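Long-range contact in phospholethanolamine N-methyltransferase 2 (Haemonchus contortus, PDB 4KRI), which probably catalyses the S-adenosylmethionine-dependent methylation of phosphomonomethylethanolamine and then phosphodimethylethanolamine to give phosphocholine in a parasitic nematode: residues A[83-96]-A[122-136]. Sequence-based numbering, arbitrary orientation.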
ATOM      1  N   LEU A  83       0.579  11.207  23.256  1.00 28.60           N
ATOM      2  CA  LEU A  83       1.065  10.989  21.893  1.00 27.62           C
ATOM      3  C   LEU A  83       1.597  12.298  21.311  1.00 28.12           C
ATOM      4  O   LEU A  83       2.632  12.311  20.649  1.00 27.52           O
ATOM      5  CB  LEU A  83      -0.034  10.396  21.000  1.00 29.63           C
ATOM      6  CG  LEU A  83       0.364  10.019  19.566  1.00 31.90           C
ATOM      7  CD1 LEU A  83       1.438   8.954  19.558  1.00 32.12           C
ATOM      8  CD2 LEU A  83      -0.835   9.547  18.771  1.00 30.37           C
ATOM      9  N   ASP A  84       0.910  13.401  21.583  1.00 32.07           N
ATOM     10  CA  ASP A  84       1.361  14.702  21.085  1.00 34.18           C
ATOM     11  C   ASP A  84       2.721  15.089  21.670  1.00 34.02           C
ATOM     12  O   ASP A  84       3.569  15.653  20.972  1.00 32.20           O
ATOM     13  CB  ASP A  84       0.343  15.794  21.415  1.00 36.45           C
ATOM     14  CG  ASP A  84      -0.926  15.681  20.604  1.00 41.64           C
ATOM     15  OD1 ASP A  84      -0.921  15.014  19.547  1.00 41.14           O
ATOM     16  OD2 ASP A  84      -1.935  16.280  21.026  1.00 47.46           O
ATOM     17  N   LYS A  85       2.920  14.810  22.953  1.00 35.24           N
ATOM     18  CA  LYS A  85       4.216  15.057  23.581  1.00 30.52           C
ATOM     19  C   LYS A  85       5.320  14.251  22.905  1.00 32.49           C
ATOM     20  O   LYS A  85       6.415  14.764  22.676  1.00 31.26           O
ATOM     21  CB  LYS A  85       4.173  14.771  25.088  1.00 32.86           C
ATOM     22  CG  LYS A  85       3.901  16.006  25.910  1.00 45.72           C
ATOM     23  CD  LYS A  85       3.355  15.659  27.280  1.00 56.21           C
ATOM     24  CE  LYS A  85       3.037  16.925  28.062  1.00 66.30           C
ATOM     25  NZ  LYS A  85       4.256  17.774  28.229  1.00 72.46           N
ATOM     26  N   PHE A  86       5.027  12.998  22.572  1.00 29.08           N
ATOM     27  CA  PHE A  86       6.018  12.154  21.914  1.00 32.90           C
ATOM     28  C   PHE A  86       6.350  12.651  20.518  1.00 31.50           C
ATOM     29  O   PHE A  86       7.517  12.727  20.150  1.00 26.86           O
ATOM     30  CB  PHE A  86       5.563  10.695  21.815  1.00 27.61           C
ATOM     31  CG  PHE A  86       6.324   9.912  20.784  1.00 26.57           C
ATOM     32  CD1 PHE A  86       7.620   9.488  21.035  1.00 26.56           C
ATOM     33  CD2 PHE A  86       5.760   9.630  19.550  1.00 26.98           C
ATOM     34  CE1 PHE A  86       8.339   8.782  20.075  1.00 27.89           C
ATOM     35  CE2 PHE A  86       6.472   8.928  18.587  1.00 29.68           C
ATOM     36  CZ  PHE A  86       7.762   8.497  18.857  1.00 28.67           C
ATOM     37  N   ILE A  87       5.331  12.957  19.722  1.00 25.68           N
ATOM     38  CA  ILE A  87       5.596  13.387  18.347  1.00 24.10           C
ATOM     39  C   ILE A  87       6.402  14.673  18.363  1.00 27.09           C
ATOM     40  O   ILE A  87       7.326  14.851  17.566  1.00 27.01           O
ATOM     41  CB  ILE A  87       4.310  13.593  17.547  1.00 27.24           C
ATOM     42  CG1 ILE A  87       3.516  12.289  17.513  1.00 24.77           C
ATOM     43  CG2 ILE A  87       4.637  14.044  16.131  1.00 27.61           C
ATOM     44  CD1 ILE A  87       2.127  12.426  16.908  1.00 27.56           C
ATOM     45  N   THR A  88       6.047  15.559  19.288  1.00 26.13           N
ATOM     46  CA  THR A  88       6.772  16.805  19.479  1.00 28.33           C
ATOM     47  C   THR A  88       8.233  16.537  19.816  1.00 27.46           C
ATOM     48  O   THR A  88       9.131  17.108  19.196  1.00 27.34           O
ATOM     49  CB  THR A  88       6.129  17.649  20.586  1.00 29.04           C
ATOM     50  OG1 THR A  88       4.794  17.986  20.190  1.00 30.40           O
ATOM     51  CG2 THR A  88       6.920  18.928  20.816  1.00 28.95           C
ATOM     52  N   ALA A  89       8.473  15.647  20.771  1.00 26.91           N
ATOM     53  CA  ALA A  89       9.837  15.371  21.221  1.00 27.47           C
ATOM     54  C   ALA A  89      10.624  14.675  20.117  1.00 25.65           C
ATOM     55  O   ALA A  89      11.815  14.919  19.937  1.00 28.47           O
ATOM     56  CB  ALA A  89       9.823  14.520  22.489  1.00 29.96           C
ATOM     57  N   ALA A  90       9.957  13.799  19.375  1.00 22.75           N
ATOM     58  CA  ALA A  90      10.613  13.106  18.271  1.00 22.49           C
ATOM     59  C   ALA A  90      11.062  14.087  17.192  1.00 25.88           C
ATOM     60  O   ALA A  90      12.196  14.020  16.722  1.00 24.72           O
ATOM     61  CB  ALA A  90       9.694  12.037  17.687  1.00 23.73           C
ATOM     62  N   LEU A  91      10.177  15.008  16.816  1.00 22.34           N
ATOM     63  CA  LEU A  91      10.509  16.036  15.831  1.00 23.68           C
ATOM     64  C   LEU A  91      11.646  16.933  16.303  1.00 25.41           C
ATOM     65  O   LEU A  91      12.542  17.265  15.523  1.00 26.25           O
ATOM     66  CB  LEU A  91       9.275  16.879  15.492  1.00 26.17           C
ATOM     67  CG  LEU A  91       8.271  16.173  14.572  1.00 24.68           C
ATOM     68  CD1 LEU A  91       6.945  16.929  14.540  1.00 27.57           C
ATOM     69  CD2 LEU A  91       8.830  16.055  13.155  1.00 22.42           C
ATOM     70  N   ARG A  92      11.629  17.328  17.573  1.00 25.86           N
ATOM     71  CA  ARG A  92      12.708  18.177  18.069  1.00 25.20           C
ATOM     72  C   ARG A  92      14.063  17.465  18.041  1.00 29.67           C
ATOM     73  O   ARG A  92      15.092  18.091  17.795  1.00 29.21           O
ATOM     74  CB  ARG A  92      12.397  18.703  19.476  1.00 25.65           C
ATOM     75  CG  ARG A  92      11.293  19.747  19.481  1.00 28.82           C
ATOM     76  CD  ARG A  92      11.013  20.284  20.883  1.00 35.25           C
ATOM     77  NE  ARG A  92       9.868  21.192  20.872  1.00 54.27           N
ATOM     78  CZ  ARG A  92       9.145  21.521  21.942  1.00 60.98           C
ATOM     79  NH1 ARG A  92       9.437  21.014  23.136  1.00 59.78           N
ATOM     80  NH2 ARG A  92       8.119  22.357  21.812  1.00 58.61           N
ATOM     81  N   SER A  93      14.063  16.153  18.264  1.00 22.58           N
ATOM     82  CA  SER A  93      15.318  15.419  18.389  1.00 23.46           C
ATOM     83  C   SER A  93      15.989  15.165  17.041  1.00 27.97           C
ATOM     84  O   SER A  93      17.202  14.934  16.980  1.00 25.95           O
ATOM     85  CB  SER A  93      15.080  14.074  19.071  1.00 23.96           C
ATOM     86  OG  SER A  93      14.584  13.139  18.123  1.00 31.88           O
ATOM     87  N   LEU A  94      15.203  15.190  15.967  1.00 25.30           N
ATOM     88  CA  LEU A  94      15.712  14.829  14.638  1.00 22.42           C
ATOM     89  C   LEU A  94      16.195  16.027  13.845  1.00 23.56           C
ATOM     90  O   LEU A  94      15.619  17.108  13.932  1.00 24.82           O
ATOM     91  CB  LEU A  94      14.624  14.124  13.817  1.00 20.87           C
ATOM     92  CG  LEU A  94      14.335  12.680  14.235  1.00 21.25           C
ATOM     93  CD1 LEU A  94      12.981  12.242  13.682  1.00 22.35           C
ATOM     94  CD2 LEU A  94      15.432  11.739  13.746  1.00 21.19           C
ATOM     95  N   ARG A  95      17.261  15.830  13.075  1.00 23.91           N
ATOM     96  CA  ARG A  95      17.627  16.788  12.032  1.00 26.86           C
ATOM     97  C   ARG A  95      16.571  16.777  10.943  1.00 27.46           C
ATOM     98  O   ARG A  95      15.881  15.776  10.752  1.00 25.28           O
ATOM     99  CB  ARG A  95      18.952  16.385  11.383  1.00 26.83           C
ATOM    100  CG  ARG A  95      20.132  16.430  12.317  1.00 32.34           C
ATOM    101  CD  ARG A  95      21.365  15.788  11.682  1.00 40.37           C
ATOM    102  NE  ARG A  95      21.739  16.446  10.431  1.00 44.58           N
ATOM    103  CZ  ARG A  95      22.994  16.679  10.061  1.00 53.30           C
ATOM    104  NH1 ARG A  95      23.995  16.302  10.847  1.00 51.16           N
ATOM    105  NH2 ARG A  95      23.250  17.285   8.907  1.00 55.74           N
ATOM    106  N   THR A  96      16.457  17.870  10.190  1.00 28.40           N
ATOM    107  CA  THR A  96      15.610  17.829   9.006  1.00 25.91           C
ATOM    108  C   THR A  96      16.135  16.724   8.078  1.00 26.80           C
ATOM    109  O   THR A  96      17.349  16.550   7.935  1.00 26.34           O
ATOM    110  CB  THR A  96      15.544  19.195   8.294  1.00 37.20           C
ATOM    111  OG1 THR A  96      14.929  20.147   9.175  1.00 38.07           O
ATOM    112  CG2 THR A  96      14.716  19.093   7.010  1.00 34.62           C
ATOM    113  N   PHE A 122       0.075  10.888  12.577  1.00 24.43           N
ATOM    114  CA  PHE A 122       1.472  11.242  12.342  1.00 28.66           C
ATOM    115  C   PHE A 122       1.594  12.155  11.122  1.00 31.11           C
ATOM    116  O   PHE A 122       2.413  13.083  11.102  1.00 32.40           O
ATOM    117  CB  PHE A 122       2.301   9.978  12.094  1.00 26.85           C
ATOM    118  CG  PHE A 122       2.400   9.067  13.280  1.00 27.06           C
ATOM    119  CD1 PHE A 122       2.360   9.573  14.569  1.00 30.49           C
ATOM    120  CD2 PHE A 122       2.538   7.694  13.101  1.00 28.97           C
ATOM    121  CE1 PHE A 122       2.461   8.732  15.667  1.00 31.07           C
ATOM    122  CE2 PHE A 122       2.635   6.850  14.187  1.00 32.96           C
ATOM    123  CZ  PHE A 122       2.591   7.372  15.477  1.00 32.85           C
ATOM    124  N   ASP A 123       0.774  11.892  10.109  1.00 25.60           N
ATOM    125  CA  ASP A 123       0.881  12.600   8.826  1.00 29.61           C
ATOM    126  C   ASP A 123       0.389  14.045   8.929  1.00 30.52           C
ATOM    127  O   ASP A 123       0.808  14.916   8.162  1.00 32.83           O
ATOM    128  CB  ASP A 123       0.098  11.843   7.745  1.00 33.71           C
ATOM    129  CG  ASP A 123       0.571  12.162   6.332  1.00 43.65           C
ATOM    130  OD1 ASP A 123       1.795  12.289   6.106  1.00 43.72           O
ATOM    131  OD2 ASP A 123      -0.287  12.283   5.436  1.00 45.04           O
ATOM    132  N   VAL A 124      -0.497  14.290   9.889  1.00 28.98           N
ATOM    133  CA  VAL A 124      -1.166  15.580  10.035  1.00 31.33           C
ATOM    134  C   VAL A 124      -0.455  16.504  11.029  1.00 33.04           C
ATOM    135  O   VAL A 124      -0.490  17.728  10.888  1.00 30.29           O
ATOM    136  CB  VAL A 124      -2.653  15.357  10.436  1.00 48.25           C
ATOM    137  CG1 VAL A 124      -3.264  16.594  11.056  1.00 49.49           C
ATOM    138  CG2 VAL A 124      -3.461  14.908   9.221  1.00 48.37           C
ATOM    139  N   PHE A 125       0.206  15.917  12.022  1.00 25.77           N
ATOM    140  CA  PHE A 125       0.841  16.697  13.087  1.00 31.38           C
ATOM    141  C   PHE A 125       1.859  17.730  12.582  1.00 29.64           C
ATOM    142  O   PHE A 125       2.699  17.435  11.736  1.00 29.24           O
ATOM    143  CB  PHE A 125       1.496  15.777  14.124  1.00 30.86           C
ATOM    144  CG  PHE A 125       1.784  16.453  15.435  1.00 33.75           C
ATOM    145  CD1 PHE A 125       0.866  16.399  16.474  1.00 35.29           C
ATOM    146  CD2 PHE A 125       2.971  17.147  15.632  1.00 30.10           C
ATOM    147  CE1 PHE A 125       1.122  17.024  17.684  1.00 35.35           C
ATOM    148  CE2 PHE A 125       3.237  17.775  16.843  1.00 32.10           C
ATOM    149  CZ  PHE A 125       2.313  17.710  17.873  1.00 32.84           C
ATOM    150  N   ARG A 126       1.769  18.944  13.112  1.00 29.06           N
ATOM    151  CA  ARG A 126       2.697  20.006  12.734  1.00 30.15           C
ATOM    152  C   ARG A 126       3.299  20.667  13.970  1.00 32.16           C
ATOM    153  O   ARG A 126       2.617  20.863  14.975  1.00 35.78           O
ATOM    154  CB  ARG A 126       1.991  21.053  11.858  1.00 29.44           C
ATOM    155  CG  ARG A 126       1.594  20.564  10.468  1.00 31.20           C
ATOM    156  CD  ARG A 126       2.811  20.237   9.614  1.00 33.36           C
ATOM    157  NE  ARG A 126       2.446  19.705   8.301  1.00 35.05           N
ATOM    158  CZ  ARG A 126       2.379  18.409   8.009  1.00 33.67           C
ATOM    159  NH1 ARG A 126       2.649  17.497   8.941  1.00 30.00           N
ATOM    160  NH2 ARG A 126       2.052  18.019   6.785  1.00 37.50           N
ATOM    161  N   LEU A 127       4.586  20.996  13.898  1.00 28.73           N
ATOM    162  CA  LEU A 127       5.256  21.673  15.002  1.00 29.16           C
ATOM    163  C   LEU A 127       5.925  22.942  14.502  1.00 35.06           C
ATOM    164  O   LEU A 127       6.602  22.928  13.473  1.00 31.29           O
ATOM    165  CB  LEU A 127       6.304  20.751  15.639  1.00 25.35           C
ATOM    166  CG  LEU A 127       7.155  21.371  16.743  1.00 33.97           C
ATOM    167  CD1 LEU A 127       6.278  21.778  17.906  1.00 33.19           C
ATOM    168  CD2 LEU A 127       8.258  20.401  17.199  1.00 36.67           C
ATOM    169  N   GLU A 128       5.737  24.046  15.218  1.00 30.29           N
ATOM    170  CA  GLU A 128       6.448  25.267  14.859  1.00 38.55           C
ATOM    171  C   GLU A 128       7.957  25.132  15.092  1.00 36.38           C
ATOM    172  O   GLU A 128       8.399  24.753  16.171  1.00 40.08           O
ATOM    173  CB  GLU A 128       5.910  26.468  15.638  1.00 43.47           C
ATOM    174  CG  GLU A 128       6.744  27.724  15.437  1.00 54.44           C
ATOM    175  CD  GLU A 128       6.246  28.903  16.252  1.00 68.61           C
ATOM    176  OE1 GLU A 128       5.054  29.261  16.122  1.00 70.61           O
ATOM    177  OE2 GLU A 128       7.049  29.474  17.023  1.00 72.41           O
ATOM    178  N   GLU A 129       8.744  25.435  14.068  1.00 41.95           N
ATOM    179  CA  GLU A 129      10.199  25.424  14.195  1.00 45.62           C
ATOM    180  C   GLU A 129      10.774  26.523  13.312  1.00 49.06           C
ATOM    181  O   GLU A 129      10.675  26.465  12.088  1.00 46.38           O
ATOM    182  CB  GLU A 129      10.773  24.052  13.809  1.00 44.59           C
ATOM    183  CG  GLU A 129      12.296  23.978  13.838  1.00 48.12           C
ATOM    184  CD  GLU A 129      12.833  22.614  13.410  1.00 52.19           C
ATOM    185  OE1 GLU A 129      13.506  22.546  12.358  1.00 50.10           O
ATOM    186  OE2 GLU A 129      12.601  21.617  14.131  1.00 43.38           O
ATOM    187  N   GLY A 130      11.359  27.540  13.931  1.00 55.20           N
ATOM    188  CA  GLY A 130      11.821  28.688  13.174  1.00 56.09           C
ATOM    189  C   GLY A 130      10.640  29.468  12.628  1.00 58.04           C
ATOM    190  O   GLY A 130       9.652  29.668  13.335  1.00 61.64           O
ATOM    191  N   ASN A 131      10.730  29.900  11.372  1.00 60.93           N
ATOM    192  CA  ASN A 131       9.653  30.680  10.762  1.00 68.71           C
ATOM    193  C   ASN A 131       8.701  29.859   9.892  1.00 64.52           C
ATOM    194  O   ASN A 131       8.005  30.400   9.028  1.00 65.67           O
ATOM    195  CB  ASN A 131      10.216  31.872   9.983  1.00 77.64           C
ATOM    196  CG  ASN A 131      10.106  33.178  10.757  1.00 86.59           C
ATOM    197  OD1 ASN A 131       9.434  34.116  10.324  1.00 91.25           O
ATOM    198  ND2 ASN A 131      10.753  33.234  11.919  1.00 86.23           N
ATOM    199  N   GLY A 132       8.669  28.552  10.135  1.00 55.14           N
ATOM    200  CA  GLY A 132       7.743  27.665   9.457  1.00 51.63           C
ATOM    201  C   GLY A 132       7.414  26.481  10.345  1.00 46.68           C
ATOM    202  O   GLY A 132       7.681  26.510  11.549  1.00 52.01           O
ATOM    203  N   ASN A 133       6.838  25.439   9.758  1.00 33.69           N
ATOM    204  CA  ASN A 133       6.515  24.230  10.509  1.00 31.41           C
ATOM    205  C   ASN A 133       7.402  23.051  10.122  1.00 30.98           C
ATOM    206  O   ASN A 133       8.019  23.046   9.057  1.00 29.92           O
ATOM    207  CB  ASN A 133       5.048  23.838  10.296  1.00 33.79           C
ATOM    208  CG  ASN A 133       4.082  24.749  11.030  1.00 42.17           C
ATOM    209  OD1 ASN A 133       4.428  25.354  12.045  1.00 48.03           O
ATOM    210  ND2 ASN A 133       2.861  24.843  10.524  1.00 46.15           N
ATOM    211  N   VAL A 134       7.465  22.059  11.004  1.00 26.45           N
ATOM    212  CA  VAL A 134       8.060  20.777  10.658  1.00 23.17           C
ATOM    213  C   VAL A 134       7.046  19.689  10.959  1.00 28.50           C
ATOM    214  O   VAL A 134       6.134  19.885  11.768  1.00 29.79           O
ATOM    215  CB  VAL A 134       9.363  20.480  11.438  1.00 26.00           C
ATOM    216  CG1 VAL A 134      10.465  21.441  11.016  1.00 30.54           C
ATOM    217  CG2 VAL A 134       9.130  20.528  12.953  1.00 29.83           C
ATOM    218  N   GLY A 135       7.208  18.545  10.309  1.00 27.66           N
ATOM    219  CA  GLY A 135       6.306  17.431  10.521  1.00 23.09           C
ATOM    220  C   GLY A 135       6.899  16.197   9.885  1.00 25.55           C
ATOM    221  O   GLY A 135       7.993  16.250   9.320  1.00 24.79           O
ATOM    222  N   PHE A 136       6.190  15.078   9.969  1.00 22.54           N
ATOM    223  CA  PHE A 136       6.689  13.860   9.349  1.00 22.39           C
ATOM    224  C   PHE A 136       6.077  13.608   7.985  1.00 28.55           C
ATOM    225  O   PHE A 136       4.855  13.651   7.825  1.00 29.69           O
ATOM    226  CB  PHE A 136       6.429  12.651  10.253  1.00 21.38           C
ATOM    227  CG  PHE A 136       7.349  12.574  11.428  1.00 22.66           C
ATOM    228  CD1 PHE A 136       8.717  12.384  11.247  1.00 22.67           C
ATOM    229  CD2 PHE A 136       6.854  12.680  12.725  1.00 27.60           C
ATOM    230  CE1 PHE A 136       9.578  12.318  12.344  1.00 20.11           C
ATOM    231  CE2 PHE A 136       7.698  12.613  13.820  1.00 28.01           C
ATOM    232  CZ  PHE A 136       9.071  12.437  13.632  1.00 24.87           C
TER
HETATM  233  O   HOH W   1      15.342  20.623  11.858  1.00 43.15           O
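In the N-terminal region of the chain, helix 80-93 packs against a beta hairpin, strands 127-129 and 132-143, and against the end of helix 114-124. Ile87 and Leu91, one helical turn apart, meet three phenylalanines here. No hydrogen bond joins the two segments directly, and most of the contact is apolar. Leu91 CD2 sits over the centre of the Phe136 ring, 3.7 Å from its centroid, in a CH-pi contact. Its other methyl, CD1, turns to Leu127 CB and the backbone of Gly135. Leu94 CD1 meets the same Phe136 ring in its plane, at CE1 (3.7 Å), so face and edge are both packed by leucines. Ile87 touches all three rings. Its CB lies over the middle of the Phe125 face, 4.2 Å from the centroid. With CG1 beside the backbone N (chi1 -59°), CD1 reaches the edge of Phe122, 3.7 Å from CD1 of that ring. CG2, anti to the backbone N, touches Phe125 CD2 and reaches the edge of Phe136 at CE2. The outer part of the Phe125 ring meets polar atoms: Asp84 OD1 is near CE1 and Thr88 OG1 is 3.4 Å from CZ. Both oxygens have partners of their own. Thr88 OG1 donates to Asp84 O (2.7 Å), and Asp84 OD1 bonds to Tyr121 OH. Toward the hairpin turn, Leu127 CD2 packs on Arg92 CG. One water bridges Thr96 OG1 and Glu129 OE1, donating to the carboxylate over 2.7 Å. Glu129 also forms a salt bridge with Lys163, which bonds to the carbonyls of Leu91 and Leu94. Strand 156-166 supplies Leu161 beside Phe122 and Phe136, while strand 64-70 meets helix 80-93 at Ala90 and Ser93.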